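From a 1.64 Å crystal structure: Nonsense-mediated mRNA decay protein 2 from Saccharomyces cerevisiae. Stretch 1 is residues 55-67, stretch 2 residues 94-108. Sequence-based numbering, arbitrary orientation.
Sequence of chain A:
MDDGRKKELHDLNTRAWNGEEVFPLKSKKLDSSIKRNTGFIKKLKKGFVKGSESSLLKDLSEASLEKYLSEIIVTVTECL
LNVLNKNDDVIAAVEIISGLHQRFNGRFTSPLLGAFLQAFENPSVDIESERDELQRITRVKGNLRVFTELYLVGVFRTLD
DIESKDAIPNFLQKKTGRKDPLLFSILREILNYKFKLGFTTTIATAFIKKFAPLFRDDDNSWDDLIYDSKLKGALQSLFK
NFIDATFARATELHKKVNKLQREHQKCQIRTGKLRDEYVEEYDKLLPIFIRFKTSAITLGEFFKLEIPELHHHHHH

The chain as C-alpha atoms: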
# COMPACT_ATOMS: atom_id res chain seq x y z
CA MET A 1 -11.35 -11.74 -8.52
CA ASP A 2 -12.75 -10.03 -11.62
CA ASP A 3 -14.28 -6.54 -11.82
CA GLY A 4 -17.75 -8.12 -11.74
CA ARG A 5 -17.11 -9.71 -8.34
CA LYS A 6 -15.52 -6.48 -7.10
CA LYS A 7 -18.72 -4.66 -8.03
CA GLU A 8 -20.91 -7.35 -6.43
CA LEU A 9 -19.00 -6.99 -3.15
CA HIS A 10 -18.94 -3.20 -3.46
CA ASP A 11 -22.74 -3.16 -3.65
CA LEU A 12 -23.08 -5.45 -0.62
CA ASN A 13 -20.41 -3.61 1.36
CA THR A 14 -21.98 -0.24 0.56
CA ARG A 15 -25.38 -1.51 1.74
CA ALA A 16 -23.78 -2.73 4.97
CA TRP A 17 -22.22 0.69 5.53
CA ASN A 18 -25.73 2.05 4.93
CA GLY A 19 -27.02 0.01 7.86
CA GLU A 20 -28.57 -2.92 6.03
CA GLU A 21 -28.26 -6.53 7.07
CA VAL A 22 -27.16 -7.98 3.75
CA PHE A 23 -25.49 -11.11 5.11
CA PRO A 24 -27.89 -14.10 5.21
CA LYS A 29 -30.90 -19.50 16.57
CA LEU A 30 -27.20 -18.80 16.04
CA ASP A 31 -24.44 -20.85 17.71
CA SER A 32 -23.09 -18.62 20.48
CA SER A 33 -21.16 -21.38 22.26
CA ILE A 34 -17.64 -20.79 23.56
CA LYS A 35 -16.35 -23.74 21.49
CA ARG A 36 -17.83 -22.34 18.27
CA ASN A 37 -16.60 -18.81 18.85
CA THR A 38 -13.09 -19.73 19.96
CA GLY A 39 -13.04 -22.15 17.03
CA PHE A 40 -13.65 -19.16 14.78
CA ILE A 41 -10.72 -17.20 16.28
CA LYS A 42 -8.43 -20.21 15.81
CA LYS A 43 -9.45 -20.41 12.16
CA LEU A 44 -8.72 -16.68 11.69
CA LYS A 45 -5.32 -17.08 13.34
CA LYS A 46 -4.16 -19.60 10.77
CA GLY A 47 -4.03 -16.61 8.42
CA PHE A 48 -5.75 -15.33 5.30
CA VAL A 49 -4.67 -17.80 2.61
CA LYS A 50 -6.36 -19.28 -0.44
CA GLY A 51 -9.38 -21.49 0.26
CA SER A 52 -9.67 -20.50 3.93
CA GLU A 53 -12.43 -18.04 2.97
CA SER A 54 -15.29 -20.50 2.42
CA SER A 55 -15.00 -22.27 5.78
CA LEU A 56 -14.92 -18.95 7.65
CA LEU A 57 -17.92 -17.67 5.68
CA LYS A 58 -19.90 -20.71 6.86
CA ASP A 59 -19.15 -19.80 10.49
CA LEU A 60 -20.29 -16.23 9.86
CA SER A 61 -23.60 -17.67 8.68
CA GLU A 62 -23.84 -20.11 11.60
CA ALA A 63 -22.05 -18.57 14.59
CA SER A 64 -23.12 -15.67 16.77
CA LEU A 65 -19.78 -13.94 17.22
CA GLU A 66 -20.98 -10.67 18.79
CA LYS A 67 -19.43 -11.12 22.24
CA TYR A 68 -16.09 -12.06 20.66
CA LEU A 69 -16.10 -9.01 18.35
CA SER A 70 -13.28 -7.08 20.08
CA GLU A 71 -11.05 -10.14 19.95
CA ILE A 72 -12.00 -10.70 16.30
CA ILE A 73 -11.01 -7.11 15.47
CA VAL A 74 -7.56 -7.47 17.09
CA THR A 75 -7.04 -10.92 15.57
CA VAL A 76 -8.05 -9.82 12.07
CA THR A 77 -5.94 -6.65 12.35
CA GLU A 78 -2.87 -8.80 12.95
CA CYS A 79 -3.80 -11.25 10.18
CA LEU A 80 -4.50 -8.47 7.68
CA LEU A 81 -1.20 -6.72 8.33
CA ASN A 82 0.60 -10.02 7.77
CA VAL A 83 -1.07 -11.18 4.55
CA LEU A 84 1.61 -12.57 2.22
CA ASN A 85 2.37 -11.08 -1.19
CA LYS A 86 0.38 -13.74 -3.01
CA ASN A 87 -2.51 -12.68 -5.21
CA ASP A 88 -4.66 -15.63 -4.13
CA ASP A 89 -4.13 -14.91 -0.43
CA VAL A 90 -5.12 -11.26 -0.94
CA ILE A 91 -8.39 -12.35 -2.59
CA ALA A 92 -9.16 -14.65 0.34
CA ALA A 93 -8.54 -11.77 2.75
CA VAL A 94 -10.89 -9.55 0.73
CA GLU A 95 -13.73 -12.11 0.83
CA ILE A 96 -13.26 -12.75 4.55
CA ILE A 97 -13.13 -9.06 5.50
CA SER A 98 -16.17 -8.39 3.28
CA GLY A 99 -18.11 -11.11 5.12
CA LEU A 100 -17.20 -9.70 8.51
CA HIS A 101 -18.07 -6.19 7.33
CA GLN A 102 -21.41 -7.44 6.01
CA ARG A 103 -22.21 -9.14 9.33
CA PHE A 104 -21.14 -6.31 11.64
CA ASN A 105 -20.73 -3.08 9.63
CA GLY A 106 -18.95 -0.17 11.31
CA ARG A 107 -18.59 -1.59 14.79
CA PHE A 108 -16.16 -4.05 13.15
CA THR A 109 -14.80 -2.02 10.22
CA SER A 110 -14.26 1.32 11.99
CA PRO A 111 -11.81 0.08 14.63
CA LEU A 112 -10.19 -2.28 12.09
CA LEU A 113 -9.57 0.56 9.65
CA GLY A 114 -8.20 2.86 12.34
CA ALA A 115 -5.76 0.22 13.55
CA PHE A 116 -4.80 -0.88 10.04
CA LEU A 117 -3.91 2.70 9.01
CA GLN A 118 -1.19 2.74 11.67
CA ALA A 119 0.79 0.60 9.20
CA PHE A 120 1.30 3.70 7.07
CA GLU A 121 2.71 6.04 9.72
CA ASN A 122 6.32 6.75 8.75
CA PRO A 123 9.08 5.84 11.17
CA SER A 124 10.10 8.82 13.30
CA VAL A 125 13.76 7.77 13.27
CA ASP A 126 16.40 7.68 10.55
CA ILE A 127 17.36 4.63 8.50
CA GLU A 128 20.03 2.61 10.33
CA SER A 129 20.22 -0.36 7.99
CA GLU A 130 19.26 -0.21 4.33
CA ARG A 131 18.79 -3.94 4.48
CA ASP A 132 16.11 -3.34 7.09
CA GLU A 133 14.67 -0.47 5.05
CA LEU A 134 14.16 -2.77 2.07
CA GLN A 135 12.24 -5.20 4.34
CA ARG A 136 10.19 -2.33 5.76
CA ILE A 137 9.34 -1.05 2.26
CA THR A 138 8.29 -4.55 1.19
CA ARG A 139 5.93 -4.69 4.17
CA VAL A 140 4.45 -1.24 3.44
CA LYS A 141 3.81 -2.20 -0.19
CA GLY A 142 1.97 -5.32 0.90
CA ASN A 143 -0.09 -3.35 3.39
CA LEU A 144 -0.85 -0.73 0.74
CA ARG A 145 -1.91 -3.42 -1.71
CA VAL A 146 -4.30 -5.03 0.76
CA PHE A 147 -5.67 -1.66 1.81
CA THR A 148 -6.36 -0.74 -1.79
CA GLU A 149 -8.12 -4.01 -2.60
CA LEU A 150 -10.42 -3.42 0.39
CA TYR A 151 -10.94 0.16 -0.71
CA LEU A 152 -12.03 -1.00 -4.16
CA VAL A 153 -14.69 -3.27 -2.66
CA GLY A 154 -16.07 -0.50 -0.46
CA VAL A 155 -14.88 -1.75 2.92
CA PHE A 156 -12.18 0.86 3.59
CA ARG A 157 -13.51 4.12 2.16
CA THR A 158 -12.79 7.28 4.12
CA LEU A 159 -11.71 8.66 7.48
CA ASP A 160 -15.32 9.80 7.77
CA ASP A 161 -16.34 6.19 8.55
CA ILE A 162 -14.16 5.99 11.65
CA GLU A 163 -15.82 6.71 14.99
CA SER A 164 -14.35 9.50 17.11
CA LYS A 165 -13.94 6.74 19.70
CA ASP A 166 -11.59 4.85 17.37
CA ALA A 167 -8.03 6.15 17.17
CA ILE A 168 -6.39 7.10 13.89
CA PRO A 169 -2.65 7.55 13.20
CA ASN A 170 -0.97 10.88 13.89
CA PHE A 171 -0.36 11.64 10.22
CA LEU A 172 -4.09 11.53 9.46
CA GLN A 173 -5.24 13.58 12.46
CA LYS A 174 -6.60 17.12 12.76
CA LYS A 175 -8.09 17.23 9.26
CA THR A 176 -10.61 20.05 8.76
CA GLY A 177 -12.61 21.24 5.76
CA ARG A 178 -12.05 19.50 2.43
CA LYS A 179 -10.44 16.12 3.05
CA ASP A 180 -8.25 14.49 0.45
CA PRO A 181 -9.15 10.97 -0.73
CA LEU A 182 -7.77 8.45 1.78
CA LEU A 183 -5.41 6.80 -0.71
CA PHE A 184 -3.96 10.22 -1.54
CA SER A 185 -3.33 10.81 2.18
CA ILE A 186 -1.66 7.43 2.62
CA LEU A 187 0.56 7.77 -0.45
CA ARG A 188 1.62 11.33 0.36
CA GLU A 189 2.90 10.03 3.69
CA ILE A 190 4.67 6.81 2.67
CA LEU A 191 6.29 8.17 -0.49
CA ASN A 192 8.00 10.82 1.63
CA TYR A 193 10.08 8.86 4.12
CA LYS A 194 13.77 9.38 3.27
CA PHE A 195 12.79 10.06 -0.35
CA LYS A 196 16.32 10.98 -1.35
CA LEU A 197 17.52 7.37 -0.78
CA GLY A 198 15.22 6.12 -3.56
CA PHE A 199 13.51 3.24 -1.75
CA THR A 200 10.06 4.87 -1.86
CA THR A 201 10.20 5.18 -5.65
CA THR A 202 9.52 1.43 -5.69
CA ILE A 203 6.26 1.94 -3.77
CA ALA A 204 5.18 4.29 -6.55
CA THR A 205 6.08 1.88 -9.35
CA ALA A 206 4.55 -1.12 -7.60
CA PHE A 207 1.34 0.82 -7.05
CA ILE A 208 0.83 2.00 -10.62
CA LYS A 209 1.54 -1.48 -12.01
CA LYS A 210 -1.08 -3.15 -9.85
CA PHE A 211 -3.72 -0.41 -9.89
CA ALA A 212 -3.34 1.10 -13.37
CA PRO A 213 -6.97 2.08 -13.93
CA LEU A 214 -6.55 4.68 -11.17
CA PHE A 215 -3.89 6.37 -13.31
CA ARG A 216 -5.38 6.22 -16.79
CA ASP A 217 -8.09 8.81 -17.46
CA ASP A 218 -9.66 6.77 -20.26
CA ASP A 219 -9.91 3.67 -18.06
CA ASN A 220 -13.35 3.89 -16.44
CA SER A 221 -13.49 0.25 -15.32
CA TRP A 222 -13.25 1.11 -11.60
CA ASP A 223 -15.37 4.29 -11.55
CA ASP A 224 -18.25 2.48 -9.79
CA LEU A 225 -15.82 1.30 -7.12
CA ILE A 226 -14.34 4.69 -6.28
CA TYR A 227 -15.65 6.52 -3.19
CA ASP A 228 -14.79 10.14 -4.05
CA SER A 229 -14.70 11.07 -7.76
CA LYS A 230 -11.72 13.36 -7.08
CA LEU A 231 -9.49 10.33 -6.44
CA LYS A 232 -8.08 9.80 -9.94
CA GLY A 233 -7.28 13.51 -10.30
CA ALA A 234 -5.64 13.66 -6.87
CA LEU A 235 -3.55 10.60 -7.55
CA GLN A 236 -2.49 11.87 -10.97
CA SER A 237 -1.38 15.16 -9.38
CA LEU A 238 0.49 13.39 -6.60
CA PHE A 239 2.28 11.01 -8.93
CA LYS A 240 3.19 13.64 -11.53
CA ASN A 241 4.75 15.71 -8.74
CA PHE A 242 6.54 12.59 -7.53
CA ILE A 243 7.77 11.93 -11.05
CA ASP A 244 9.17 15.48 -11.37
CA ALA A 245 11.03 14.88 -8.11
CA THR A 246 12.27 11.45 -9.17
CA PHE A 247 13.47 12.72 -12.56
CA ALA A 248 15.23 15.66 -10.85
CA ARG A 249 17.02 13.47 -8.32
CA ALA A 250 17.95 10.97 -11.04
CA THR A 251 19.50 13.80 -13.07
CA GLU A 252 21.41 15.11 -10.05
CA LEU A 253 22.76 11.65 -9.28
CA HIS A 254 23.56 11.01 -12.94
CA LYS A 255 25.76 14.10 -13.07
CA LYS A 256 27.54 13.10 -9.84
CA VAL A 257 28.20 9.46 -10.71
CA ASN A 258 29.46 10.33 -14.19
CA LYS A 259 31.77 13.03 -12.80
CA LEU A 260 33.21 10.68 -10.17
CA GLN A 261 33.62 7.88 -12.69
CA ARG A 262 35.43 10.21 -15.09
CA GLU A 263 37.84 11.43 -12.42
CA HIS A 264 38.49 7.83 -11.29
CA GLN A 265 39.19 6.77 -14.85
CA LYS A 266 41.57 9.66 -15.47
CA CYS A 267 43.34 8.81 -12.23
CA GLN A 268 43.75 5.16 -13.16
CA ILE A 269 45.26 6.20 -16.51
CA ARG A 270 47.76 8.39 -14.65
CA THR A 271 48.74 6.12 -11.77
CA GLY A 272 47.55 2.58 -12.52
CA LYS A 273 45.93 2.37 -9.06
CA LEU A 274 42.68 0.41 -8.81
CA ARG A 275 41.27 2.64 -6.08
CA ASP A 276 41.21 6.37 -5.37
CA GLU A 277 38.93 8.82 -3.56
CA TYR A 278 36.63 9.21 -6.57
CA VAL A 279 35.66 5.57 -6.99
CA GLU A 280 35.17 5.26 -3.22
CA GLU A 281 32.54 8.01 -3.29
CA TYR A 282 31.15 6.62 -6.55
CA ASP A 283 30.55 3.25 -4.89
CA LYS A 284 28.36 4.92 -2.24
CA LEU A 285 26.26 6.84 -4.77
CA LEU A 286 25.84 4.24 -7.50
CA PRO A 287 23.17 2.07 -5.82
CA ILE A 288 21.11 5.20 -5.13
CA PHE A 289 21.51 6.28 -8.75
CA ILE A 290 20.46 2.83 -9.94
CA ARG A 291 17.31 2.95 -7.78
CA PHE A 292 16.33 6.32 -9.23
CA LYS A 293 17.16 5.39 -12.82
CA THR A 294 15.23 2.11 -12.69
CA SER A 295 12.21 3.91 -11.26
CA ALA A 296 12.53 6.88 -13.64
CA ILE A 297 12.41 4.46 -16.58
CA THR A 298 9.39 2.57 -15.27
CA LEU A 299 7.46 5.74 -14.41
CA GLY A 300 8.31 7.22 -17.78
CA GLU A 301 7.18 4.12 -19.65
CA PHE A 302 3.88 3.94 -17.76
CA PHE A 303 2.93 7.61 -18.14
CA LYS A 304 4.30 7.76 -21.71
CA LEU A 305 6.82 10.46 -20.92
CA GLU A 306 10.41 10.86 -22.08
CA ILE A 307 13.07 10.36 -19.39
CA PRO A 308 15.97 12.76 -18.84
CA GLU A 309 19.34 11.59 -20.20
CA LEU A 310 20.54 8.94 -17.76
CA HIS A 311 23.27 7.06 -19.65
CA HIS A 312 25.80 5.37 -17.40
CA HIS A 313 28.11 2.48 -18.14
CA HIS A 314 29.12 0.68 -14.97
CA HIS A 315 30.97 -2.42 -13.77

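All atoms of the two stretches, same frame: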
# COMPACT_ATOMS: atom_id res chain seq x y z
N SER A 55 -14.74 -21.68 4.47
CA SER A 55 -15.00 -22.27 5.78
C SER A 55 -15.38 -21.19 6.79
O SER A 55 -16.31 -21.36 7.58
CB SER A 55 -13.78 -23.05 6.28
OG SER A 55 -13.91 -23.39 7.65
N LEU A 56 -14.65 -20.07 6.76
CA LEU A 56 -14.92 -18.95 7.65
C LEU A 56 -16.26 -18.29 7.34
O LEU A 56 -16.95 -17.81 8.25
CB LEU A 56 -13.80 -17.91 7.56
CG LEU A 56 -12.48 -18.28 8.24
CD1 LEU A 56 -11.31 -17.53 7.61
CD2 LEU A 56 -12.56 -17.97 9.73
N LEU A 57 -16.64 -18.26 6.07
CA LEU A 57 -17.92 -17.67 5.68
C LEU A 57 -19.08 -18.50 6.21
O LEU A 57 -20.14 -17.96 6.53
CB LEU A 57 -18.02 -17.51 4.16
CG LEU A 57 -17.17 -16.38 3.56
CD1 LEU A 57 -17.43 -16.26 2.06
CD2 LEU A 57 -17.45 -15.06 4.26
N LYS A 58 -18.88 -19.81 6.31
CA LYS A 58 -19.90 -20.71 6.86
C LYS A 58 -20.14 -20.38 8.33
O LYS A 58 -21.29 -20.31 8.77
CB LYS A 58 -19.47 -22.17 6.70
CG LYS A 58 -20.58 -23.18 6.94
CD LYS A 58 -20.10 -24.60 6.69
CE LYS A 58 -18.96 -24.97 7.63
NZ LYS A 58 -17.71 -25.34 6.90
N ASP A 59 -19.06 -20.18 9.08
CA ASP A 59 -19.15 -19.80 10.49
C ASP A 59 -19.89 -18.49 10.67
O ASP A 59 -20.68 -18.34 11.60
CB ASP A 59 -17.75 -19.68 11.10
CG ASP A 59 -17.04 -21.02 11.22
OD1 ASP A 59 -17.47 -21.86 12.04
OD2 ASP A 59 -16.04 -21.22 10.51
N LEU A 60 -19.61 -17.52 9.80
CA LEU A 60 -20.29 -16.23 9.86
C LEU A 60 -21.79 -16.38 9.63
O LEU A 60 -22.58 -15.55 10.09
CB LEU A 60 -19.69 -15.25 8.85
CG LEU A 60 -18.40 -14.62 9.36
CD1 LEU A 60 -17.63 -13.95 8.23
CD2 LEU A 60 -18.75 -13.62 10.45
N SER A 61 -22.19 -17.43 8.93
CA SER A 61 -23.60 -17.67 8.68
C SER A 61 -24.19 -18.64 9.70
O SER A 61 -25.39 -18.91 9.66
CB SER A 61 -23.83 -18.20 7.26
OG SER A 61 -23.50 -19.57 7.15
N GLU A 62 -23.36 -19.15 10.61
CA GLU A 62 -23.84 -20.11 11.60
C GLU A 62 -23.57 -19.66 13.04
O GLU A 62 -24.36 -19.95 13.95
CB GLU A 62 -23.20 -21.48 11.37
CG GLU A 62 -23.71 -22.20 10.13
CD GLU A 62 -22.95 -23.48 9.83
OE1 GLU A 62 -21.99 -23.79 10.57
OE2 GLU A 62 -23.31 -24.18 8.86
N ALA A 63 -22.46 -18.97 13.24
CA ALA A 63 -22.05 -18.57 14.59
C ALA A 63 -22.51 -17.17 14.93
O ALA A 63 -22.51 -16.28 14.08
CB ALA A 63 -20.55 -18.69 14.75
N SER A 64 -22.89 -16.99 16.19
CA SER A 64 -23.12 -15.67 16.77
C SER A 64 -21.82 -15.26 17.45
O SER A 64 -21.47 -15.79 18.51
CB SER A 64 -24.24 -15.71 17.80
OG SER A 64 -24.25 -14.51 18.56
N LEU A 65 -21.13 -14.32 16.83
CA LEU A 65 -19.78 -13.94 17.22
C LEU A 65 -19.72 -12.60 17.95
O LEU A 65 -18.64 -12.11 18.25
CB LEU A 65 -18.91 -13.88 15.96
CG LEU A 65 -18.74 -15.18 15.18
CD1 LEU A 65 -18.32 -14.91 13.75
CD2 LEU A 65 -17.71 -16.06 15.86
N GLU A 66 -20.88 -12.03 18.23
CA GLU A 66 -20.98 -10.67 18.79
C GLU A 66 -20.13 -10.41 20.04
O GLU A 66 -19.49 -9.37 20.17
CB GLU A 66 -22.44 -10.33 19.07
CG GLU A 66 -22.71 -8.84 19.20
CD GLU A 66 -22.62 -8.12 17.86
OE1 GLU A 66 -21.96 -7.06 17.80
OE2 GLU A 66 -23.20 -8.62 16.87
N LYS A 67 -20.14 -11.34 20.99
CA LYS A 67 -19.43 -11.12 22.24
C LYS A 67 -17.93 -11.33 22.09
O LYS A 67 -17.16 -10.98 22.99
CB LYS A 67 -19.98 -12.00 23.36
CG LYS A 67 -20.51 -13.34 22.89
CD LYS A 67 -22.01 -13.30 22.62
CE LYS A 67 -22.32 -13.54 21.15
NZ LYS A 67 -21.37 -14.52 20.55
N VAL A 94 -9.82 -10.45 1.15
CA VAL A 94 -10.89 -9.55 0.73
C VAL A 94 -12.28 -10.17 0.98
O VAL A 94 -13.18 -9.49 1.48
CB VAL A 94 -10.76 -9.15 -0.75
CG1 VAL A 94 -12.02 -8.42 -1.22
CG2 VAL A 94 -9.52 -8.28 -0.96
N GLU A 95 -12.45 -11.44 0.63
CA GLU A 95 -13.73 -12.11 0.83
C GLU A 95 -14.08 -12.25 2.31
O GLU A 95 -15.23 -12.06 2.71
CB GLU A 95 -13.73 -13.49 0.16
CG GLU A 95 -13.68 -13.45 -1.35
CD GLU A 95 -15.04 -13.21 -1.99
OE1 GLU A 95 -16.06 -13.14 -1.26
OE2 GLU A 95 -15.09 -13.11 -3.23
N ILE A 96 -13.09 -12.61 3.11
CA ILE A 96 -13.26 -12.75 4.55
C ILE A 96 -13.59 -11.42 5.24
O ILE A 96 -14.51 -11.35 6.05
CB ILE A 96 -11.99 -13.36 5.18
CG1 ILE A 96 -11.78 -14.78 4.66
CG2 ILE A 96 -12.08 -13.35 6.70
CD1 ILE A 96 -10.37 -15.31 4.86
N ILE A 97 -12.85 -10.37 4.91
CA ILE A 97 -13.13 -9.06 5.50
C ILE A 97 -14.50 -8.55 5.05
O ILE A 97 -15.21 -7.95 5.84
CB ILE A 97 -12.04 -8.02 5.17
CG1 ILE A 97 -10.69 -8.47 5.74
CG2 ILE A 97 -12.40 -6.65 5.73
CD1 ILE A 97 -10.71 -8.70 7.23
N SER A 98 -14.86 -8.80 3.79
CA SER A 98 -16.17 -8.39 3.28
C SER A 98 -17.30 -9.07 4.05
O SER A 98 -18.29 -8.44 4.38
CB SER A 98 -16.30 -8.68 1.79
OG SER A 98 -15.44 -7.85 1.03
N GLY A 99 -17.13 -10.36 4.34
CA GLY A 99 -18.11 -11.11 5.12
C GLY A 99 -18.28 -10.53 6.51
O GLY A 99 -19.40 -10.34 6.98
N LEU A 100 -17.17 -10.25 7.17
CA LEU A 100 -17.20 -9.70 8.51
C LEU A 100 -17.82 -8.31 8.49
O LEU A 100 -18.59 -7.97 9.38
CB LEU A 100 -15.79 -9.66 9.10
CG LEU A 100 -15.30 -11.00 9.64
CD1 LEU A 100 -13.80 -10.99 9.79
CD2 LEU A 100 -15.98 -11.30 10.97
N HIS A 101 -17.48 -7.52 7.48
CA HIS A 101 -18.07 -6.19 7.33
C HIS A 101 -19.58 -6.28 7.08
O HIS A 101 -20.36 -5.46 7.57
CB HIS A 101 -17.38 -5.42 6.19
CG HIS A 101 -18.08 -4.16 5.80
ND1 HIS A 101 -18.10 -3.04 6.60
CD2 HIS A 101 -18.82 -3.86 4.70
CE1 HIS A 101 -18.81 -2.10 6.01
NE2 HIS A 101 -19.26 -2.57 4.86
N GLN A 102 -20.00 -7.29 6.32
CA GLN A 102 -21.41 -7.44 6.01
C GLN A 102 -22.21 -7.90 7.23
O GLN A 102 -23.38 -7.55 7.39
CB GLN A 102 -21.59 -8.41 4.84
CG GLN A 102 -21.18 -7.79 3.50
CD GLN A 102 -20.92 -8.82 2.44
OE1 GLN A 102 -21.41 -9.94 2.52
NE2 GLN A 102 -20.12 -8.45 1.44
N ARG A 103 -21.56 -8.68 8.10
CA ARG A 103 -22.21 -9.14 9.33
C ARG A 103 -22.31 -8.03 10.37
O ARG A 103 -23.35 -7.87 11.02
CB ARG A 103 -21.45 -10.32 9.94
CG ARG A 103 -21.83 -11.71 9.41
CD ARG A 103 -23.17 -12.20 9.96
NE ARG A 103 -23.32 -12.03 11.41
CZ ARG A 103 -23.02 -12.95 12.32
NH1 ARG A 103 -22.54 -14.14 11.96
NH2 ARG A 103 -23.19 -12.68 13.61
N PHE A 104 -21.23 -7.26 10.53
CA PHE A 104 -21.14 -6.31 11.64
C PHE A 104 -21.07 -4.82 11.29
O PHE A 104 -21.16 -3.98 12.19
CB PHE A 104 -19.96 -6.68 12.55
CG PHE A 104 -19.97 -8.12 12.99
CD1 PHE A 104 -20.95 -8.58 13.87
CD2 PHE A 104 -19.01 -9.01 12.53
CE1 PHE A 104 -20.96 -9.91 14.26
CE2 PHE A 104 -19.03 -10.34 12.92
CZ PHE A 104 -20.00 -10.78 13.79
N ASN A 105 -20.91 -4.48 10.01
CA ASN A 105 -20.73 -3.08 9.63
C ASN A 105 -19.64 -2.36 10.44
O ASN A 105 -18.60 -2.94 10.75
CB ASN A 105 -22.07 -2.31 9.71
CG ASN A 105 -21.96 -0.86 9.27
OD1 ASN A 105 -21.47 -0.56 8.18
ND2 ASN A 105 -22.35 0.06 10.15
N GLY A 106 -19.92 -1.12 10.82
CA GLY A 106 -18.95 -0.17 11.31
C GLY A 106 -18.37 -0.52 12.64
O GLY A 106 -17.23 -0.20 12.91
N ARG A 107 -19.14 -1.20 13.50
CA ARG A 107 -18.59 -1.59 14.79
C ARG A 107 -17.43 -2.58 14.64
O ARG A 107 -16.62 -2.72 15.54
CB ARG A 107 -19.67 -2.09 15.76
CG ARG A 107 -20.44 -3.30 15.29
CD ARG A 107 -21.64 -3.56 16.20
NE ARG A 107 -22.21 -4.89 15.96
CZ ARG A 107 -23.16 -5.14 15.07
NH1 ARG A 107 -23.66 -4.16 14.33
NH2 ARG A 107 -23.61 -6.38 14.91
N PHE A 108 -17.34 -3.25 13.48
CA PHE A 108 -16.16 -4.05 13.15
C PHE A 108 -15.18 -3.25 12.29
O PHE A 108 -13.99 -3.17 12.61
CB PHE A 108 -16.55 -5.33 12.41
CG PHE A 108 -15.41 -6.00 11.69
CD1 PHE A 108 -14.52 -6.82 12.37
CD2 PHE A 108 -15.24 -5.83 10.32
CE1 PHE A 108 -13.48 -7.44 11.71
CE2 PHE A 108 -14.19 -6.46 9.65
CZ PHE A 108 -13.31 -7.26 10.34

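The helix of residues 55-60 runs nearly parallel to helix 94-104, at an angle of 6° and with the axes 9.9 Å apart at closest approach. Leu56 opens the contact, its CD1 packing 3.7 Å from CD1 of Ile96. One residue on, Leu57 lies over the point where the partner helix has no side chain: its CD2 is 4.1 Å from CA of Gly99, and a CB at that position would stand only 2.7 Å from the same methyl. Leu60 fits as a knob among Gly99, Leu100, Arg103 and Phe104, with its CD2 3.7 Å from CD2 of Leu100 and 4.1 Å from CE2 of Phe104.

Beyond Leu60 the chain turns, and Arg103 bridges two of its carbonyls. NH1 of Arg103 donates to O of Leu60 at a very short 2.3 Å and to O of Ala63 at 3.0 Å, both acceptors lying near the guanidinium plane. Leu65 then returns to apolar packing, its CB 3.9 Å from CZ of Phe104, yet its backbone N is buried without a partner. Glu66 closes the contact with a two-pronged salt bridge: NE of Arg107 donates to OE1 of Glu66 at 2.9 Å, and NH2 of Arg107 to OE2 of Glu66 at 3.0 Å. That same OE2 of Glu66 approaches the ring edge of Phe104, 3.7 Å from CE1.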